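Alpha/beta hydrolase fold protein (Sphaerobacter thermophilus, PDB 3R0V) is probably a hydrolase of the alpha/beta hydrolase fold, its natural substrate not established, and binds D-malate in the crystal. Local coordinates at residues 140-145 against 180-185; 150-155 against 164-169. All blocks are in the same frame, centred on the assembly; numbering follows the deposited sequence. Where two conformers were deposited one is given.

Contact 1: residues 140-145 against 180-185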
loop_
_atom_site.group_PDB
_atom_site.type_symbol
_atom_site.label_atom_id
_atom_site.label_comp_id
_atom_site.label_asym_id
_atom_site.label_seq_id
_atom_site.Cartn_x
_atom_site.Cartn_y
_atom_site.Cartn_z
ATOM N N ALA A 140 -14.825 15.612 8.136
ATOM C CA ALA A 140 -15.925 15.898 9.060
ATOM C C ALA A 140 -16.201 14.716 9.989
ATOM O O ALA A 140 -16.418 14.884 11.194
ATOM C CB ALA A 140 -17.169 16.283 8.289
ATOM N N LEU A 141 -16.170 13.514 9.420
ATOM C CA LEU A 141 -16.377 12.305 10.210
ATOM C C LEU A 141 -15.282 12.176 11.257
ATOM O O LEU A 141 -15.554 11.898 12.428
ATOM C CB LEU A 141 -16.397 11.073 9.297
ATOM C CG LEU A 141 -17.635 10.959 8.394
ATOM C CD1 LEU A 141 -17.422 9.828 7.411
ATOM C CD2 LEU A 141 -18.909 10.755 9.223
ATOM N N LEU A 142 -14.036 12.374 10.833
ATOM C CA LEU A 142 -12.910 12.274 11.750
ATOM C C LEU A 142 -13.000 13.310 12.878
ATOM O O LEU A 142 -12.687 12.996 14.032
ATOM C CB LEU A 142 -11.581 12.368 10.997
ATOM C CG LEU A 142 -11.312 11.145 10.120
ATOM C CD1 LEU A 142 -10.154 11.420 9.173
ATOM C CD2 LEU A 142 -11.034 9.899 10.951
ATOM N N ALA A 143 -13.429 14.530 12.549
ATOM C CA ALA A 143 -13.516 15.607 13.539
ATOM C C ALA A 143 -14.570 15.349 14.602
ATOM O O ALA A 143 -14.515 15.928 15.682
ATOM C CB ALA A 143 -13.765 16.944 12.856
ATOM N N GLU A 144 -15.534 14.495 14.279
ATOM C CA GLU A 144 -16.601 14.126 15.205
ATOM C C GLU A 144 -16.229 12.867 15.976
ATOM O O GLU A 144 -17.000 12.403 16.813
ATOM C CB GLU A 144 -17.910 13.889 14.440
ATOM C CG GLU A 144 -18.480 15.146 13.810
ATOM C CD GLU A 144 -19.675 14.874 12.914
ATOM O OE1 GLU A 144 -20.366 13.854 13.119
ATOM O OE2 GLU A 144 -19.925 15.690 11.999
ATOM N N GLY A 145 -15.064 12.298 15.679
ATOM C CA GLY A 145 -14.620 11.084 16.342
ATOM C C GLY A 145 -15.340 9.850 15.831
ATOM O O GLY A 145 -15.314 8.799 16.472
ATOM N N ALA A 180 -8.494 2.620 14.872
ATOM C CA ALA A 180 -7.404 3.271 15.596
ATOM C C ALA A 180 -6.525 4.142 14.701
ATOM O O ALA A 180 -5.966 5.145 15.155
ATOM C CB ALA A 180 -6.555 2.237 16.335
ATOM N N VAL A 181 -6.395 3.769 13.431
ATOM C CA VAL A 181 -5.559 4.540 12.514
ATOM C C VAL A 181 -6.375 5.272 11.447
ATOM O O VAL A 181 -5.822 5.722 10.446
ATOM C CB VAL A 181 -4.449 3.679 11.852
ATOM C CG1 VAL A 181 -3.469 3.178 12.914
ATOM C CG2 VAL A 181 -5.041 2.522 11.088
ATOM N N ALA A 182 -7.674 5.443 11.684
ATOM C CA ALA A 182 -8.523 6.134 10.713
ATOM C C ALA A 182 -8.083 7.571 10.432
ATOM O O ALA A 182 -8.344 8.108 9.349
ATOM C CB ALA A 182 -9.979 6.087 11.158
ATOM N N HIS A 183 -7.417 8.210 11.394
ATOM C CA HIS A 183 -6.946 9.579 11.174
ATOM C C HIS A 183 -5.928 9.663 10.017
ATOM O O HIS A 183 -5.636 10.758 9.536
ATOM C CB HIS A 183 -6.310 10.144 12.451
ATOM C CG HIS A 183 -5.169 9.325 12.947
ATOM N ND1 HIS A 183 -5.352 8.134 13.614
ATOM C CD2 HIS A 183 -3.830 9.514 12.867
ATOM C CE1 HIS A 183 -4.172 7.618 13.918
ATOM N NE2 HIS A 183 -3.233 8.435 13.470
ATOM N N THR A 184 -5.369 8.521 9.588
ATOM C CA THR A 184 -4.429 8.524 8.453
ATOM C C THR A 184 -5.094 8.355 7.082
ATOM O O THR A 184 -4.421 8.385 6.056
ATOM C CB THR A 184 -3.306 7.463 8.605
ATOM O OG1 THR A 184 -3.851 6.141 8.563
ATOM C CG2 THR A 184 -2.539 7.661 9.914
ATOM N N LEU A 185 -6.410 8.174 7.052
ATOM C CA LEU A 185 -7.084 8.039 5.767
ATOM C C LEU A 185 -6.834 9.225 4.820
ATOM O O LEU A 185 -6.676 9.020 3.615
ATOM C CB LEU A 185 -8.584 7.777 5.948
ATOM C CG LEU A 185 -8.947 6.364 6.415
ATOM C CD1 LEU A 185 -10.382 6.298 6.949
ATOM C CD2 LEU A 185 -8.717 5.324 5.320
#
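Leu-142 meets Ala-182 and the start of His-183 through apolar contact, and no hydrogen bond joins 140-145 to 180-185; the two sides together bury 115 Å². The branched end of the leucine does the touching: its CD2 lies 4.0 Å from Ala-182 CB. The same CD2 is 3.6 Å from Ala-182 O and CD1 is 3.8 Å from that oxygen, so both methyls rest on the peptide that follows the alanine. With CG anti to the carbonyl carbon (chi1 -69°), the side chain projects off the helix onto this turn.

Both segments belong to the helical cap inserted after strand 111-117, a common elaboration of the alpha/beta hydrolase fold. Here helix 134-143 ends in a Schellman motif at Gly-145, whose phi is positive.

The polar bonds lie within each segment or go outside the pair. In 180-185, Val-181 O is gripped twice by Thr-184, from its N and, in the carbonyl plane, from OG1 at 2.8 Å with a C=O...OG1 angle of 159°. Ala-182 O, beneath the leucine methyls, accepts from Leu-185 N at 3.0 Å. The His-183 ring turns away from the leucine, and its NE2 hydrogen-bonds to Gly-59 O.

Contact 2: residues 150-155 against 164-169. With MLT (D-malate), chain F.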
loop_
_atom_site.group_PDB
_atom_site.type_symbol
_atom_site.label_atom_id
_atom_site.label_comp_id
_atom_site.label_asym_id
_atom_site.label_seq_id
_atom_site.Cartn_x
_atom_site.Cartn_y
_atom_site.Cartn_z
ATOM N N ALA A 150 -15.816 6.761 9.403
ATOM C CA ALA A 150 -14.781 7.176 8.450
ATOM C C ALA A 150 -14.235 5.985 7.664
ATOM O O ALA A 150 -14.065 6.060 6.452
ATOM C CB ALA A 150 -13.649 7.910 9.163
ATOM N N VAL A 151 -13.984 4.875 8.348
ATOM C CA VAL A 151 -13.542 3.665 7.660
ATOM C C VAL A 151 -14.612 3.168 6.689
ATOM O O VAL A 151 -14.302 2.832 5.551
ATOM C CB VAL A 151 -13.189 2.543 8.655
ATOM C CG1 VAL A 151 -12.802 1.269 7.900
ATOM C CG2 VAL A 151 -12.045 2.989 9.569
ATOM N N THR A 152 -15.865 3.118 7.138
ATOM C CA THR A 152 -16.960 2.690 6.282
ATOM C C THR A 152 -17.071 3.569 5.035
ATOM O O THR A 152 -17.279 3.073 3.928
ATOM C CB THR A 152 -18.272 2.732 7.062
ATOM O OG1 THR A 152 -18.175 1.822 8.160
ATOM C CG2 THR A 152 -19.441 2.319 6.171
ATOM N N TYR A 153 -16.902 4.873 5.226
ATOM C CA TYR A 153 -16.988 5.835 4.139
ATOM C C TYR A 153 -15.839 5.627 3.158
ATOM O O TYR A 153 -16.050 5.583 1.950
ATOM C CB TYR A 153 -17.004 7.264 4.692
ATOM C CG TYR A 153 -17.193 8.337 3.648
ATOM C CD1 TYR A 153 -18.410 8.503 3.001
ATOM C CD2 TYR A 153 -16.154 9.203 3.334
ATOM C CE1 TYR A 153 -18.584 9.504 2.049
ATOM C CE2 TYR A 153 -16.318 10.207 2.394
ATOM C CZ TYR A 153 -17.527 10.342 1.752
ATOM O OH TYR A 153 -17.701 11.333 0.815
ATOM N N PHE A 154 -14.622 5.504 3.682
ATOM C CA PHE A 154 -13.479 5.196 2.824
ATOM C C PHE A 154 -13.737 3.931 1.991
ATOM O O PHE A 154 -13.542 3.919 0.772
ATOM C CB PHE A 154 -12.212 5.001 3.662
ATOM C CG PHE A 154 -11.127 4.235 2.943
ATOM C CD1 PHE A 154 -10.401 4.822 1.921
ATOM C CD2 PHE A 154 -10.856 2.923 3.277
ATOM C CE1 PHE A 154 -9.414 4.107 1.262
ATOM C CE2 PHE A 154 -9.875 2.207 2.614
ATOM C CZ PHE A 154 -9.163 2.799 1.616
HETATM N N MSE A 155 -14.191 2.864 2.636
HETATM C CA MSE A 155 -14.369 1.615 1.916
HETATM C C MSE A 155 -15.463 1.666 0.872
HETATM O O MSE A 155 -15.278 1.171 -0.232
HETATM C CB MSE A 155 -14.609 0.474 2.881
HETATM C CG MSE A 155 -13.407 0.250 3.735
HETATM SE SE MSE A 155 -13.538 -1.359 4.752
HETATM C CE MSE A 155 -11.742 -1.292 5.519
ATOM N N ASP A 164 -22.451 -4.772 1.827
ATOM C CA ASP A 164 -22.458 -6.058 2.520
ATOM C C ASP A 164 -21.068 -6.490 2.984
ATOM O O ASP A 164 -20.912 -6.967 4.100
ATOM C CB ASP A 164 -23.143 -7.155 1.686
ATOM C CG ASP A 164 -22.389 -7.496 0.420
ATOM O OD1 ASP A 164 -22.150 -8.701 0.190
ATOM O OD2 ASP A 164 -22.041 -6.577 -0.350
ATOM N N LEU A 165 -20.056 -6.308 2.139
ATOM C CA LEU A 165 -18.701 -6.703 2.524
ATOM C C LEU A 165 -18.168 -5.792 3.617
ATOM O O LEU A 165 -17.480 -6.252 4.525
ATOM C CB LEU A 165 -17.762 -6.721 1.322
ATOM C CG LEU A 165 -18.118 -7.729 0.225
ATOM C CD1 LEU A 165 -17.088 -7.640 -0.897
ATOM C CD2 LEU A 165 -18.210 -9.154 0.776
ATOM N N VAL A 166 -18.511 -4.506 3.549
ATOM C CA VAL A 166 -18.017 -3.572 4.548
ATOM C C VAL A 166 -18.649 -3.866 5.904
ATOM O O VAL A 166 -17.978 -3.844 6.934
ATOM C CB VAL A 166 -18.244 -2.109 4.133
ATOM C CG1 VAL A 166 -17.640 -1.162 5.166
ATOM C CG2 VAL A 166 -17.618 -1.851 2.773
ATOM N N ALA A 167 -19.941 -4.176 5.900
ATOM C CA ALA A 167 -20.611 -4.511 7.145
ATOM C C ALA A 167 -19.988 -5.758 7.769
ATOM O O ALA A 167 -19.863 -5.852 8.986
ATOM C CB ALA A 167 -22.112 -4.688 6.915
ATOM N N GLN A 168 -19.598 -6.716 6.936
ATOM C CA GLN A 168 -18.926 -7.917 7.420
ATOM C C GLN A 168 -17.567 -7.589 8.046
ATOM O O GLN A 168 -17.215 -8.131 9.093
ATOM C CB GLN A 168 -18.757 -8.931 6.288
ATOM C CG GLN A 168 -18.185 -10.256 6.745
ATOM C CD GLN A 168 -19.030 -10.907 7.817
ATOM O OE1 GLN A 168 -20.260 -10.869 7.762
ATOM N NE2 GLN A 168 -18.374 -11.506 8.805
HETATM N N MSE A 169 -16.808 -6.697 7.410
HETATM C CA MSE A 169 -15.525 -6.259 7.984
HETATM C C MSE A 169 -15.702 -5.684 9.388
HETATM O O MSE A 169 -14.848 -5.860 10.258
HETATM C CB MSE A 169 -14.857 -5.197 7.113
HETATM C CG MSE A 169 -14.700 -5.538 5.654
HETATM SE SE MSE A 169 -13.759 -4.089 4.761
HETATM C CE MSE A 169 -12.008 -4.449 5.528
HETATM C C1 MLT F . -6.163 0.876 -0.199
HETATM O O1 MLT F . -5.021 0.888 0.367
HETATM O O2 MLT F . -6.358 1.425 -1.283
HETATM C C2 MLT F . -7.276 0.140 0.496
HETATM O O3 MLT F . -6.752 -0.651 1.544
HETATM C C3 MLT F . -8.053 -0.719 -0.491
HETATM C C4 MLT F . -8.903 -1.729 0.250
HETATM O O4 MLT F . -8.774 -1.912 1.481
HETATM O O5 MLT F . -9.755 -2.401 -0.366
#
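Thr-152 and Val-166 are the residues whose CA atoms come nearest, 6.6 Å apart, between two roughly antiparallel helices. The axes of 150-155 and 164-169 pass 10.2 Å from each other, and their directions differ by 148°. Val-166 fits between two side chains of the facing helix. Its CG1 lies 4.0 Å from Thr-152 CG2, and its CG2 lies 3.8 Å from Met-155 CB. The valine's chi1 of -177° sets CG1 anti to the backbone N, which puts CG1 by Thr-152 and CG2 nearer Met-155. Thr-152 gives its methyl to the interface, while its OG1 bonds to Gly-148 O in its own helix.

Beyond the valine, selenomethionines Met-155 and Met-169 point at each other in the conformer given, an arrangement that is doubtful because the seleniums lie too close and the extended Met-155 has a second conformer.

Phe-154, one residue earlier, presents its ring edge to D-malate, with CZ 3.4 Å from ligand C2. The ligand is hydrogen-bonded to Ser-96 N and Ala-32 N, consistent with an oxyanion hole. Helix 175-180 packs against both segments, Met-178 touching both selenomethionines, while helix 134-143 meets 150-155 through Tyr-153, Phe-154 and Ala-150.

In the fold
Beyond strand 111-117 the chain leaves the central sheet and enters helix 134-143, where contact 1 begins. It turns into helix 147-158, then helix 163-170, and contact 2 closes this short loop, with eight residues between its segments. After helix 175-180 the chain comes back beside helix 134-143 at 180-185, closing the longer loop of contact 1, so contact 2 is nested inside it. The centres lie 14 Å apart, and helix 147-158 links them: Leu-142 CD2 is 3.7 Å from Ala-150 CB, and Leu-185 CD2 is 3.6 Å from Phe-154 CG. Contact 2 ties two cap helices; contact 1 ties a cap helix to the turn leading into helix 185-192, before strand 209-213.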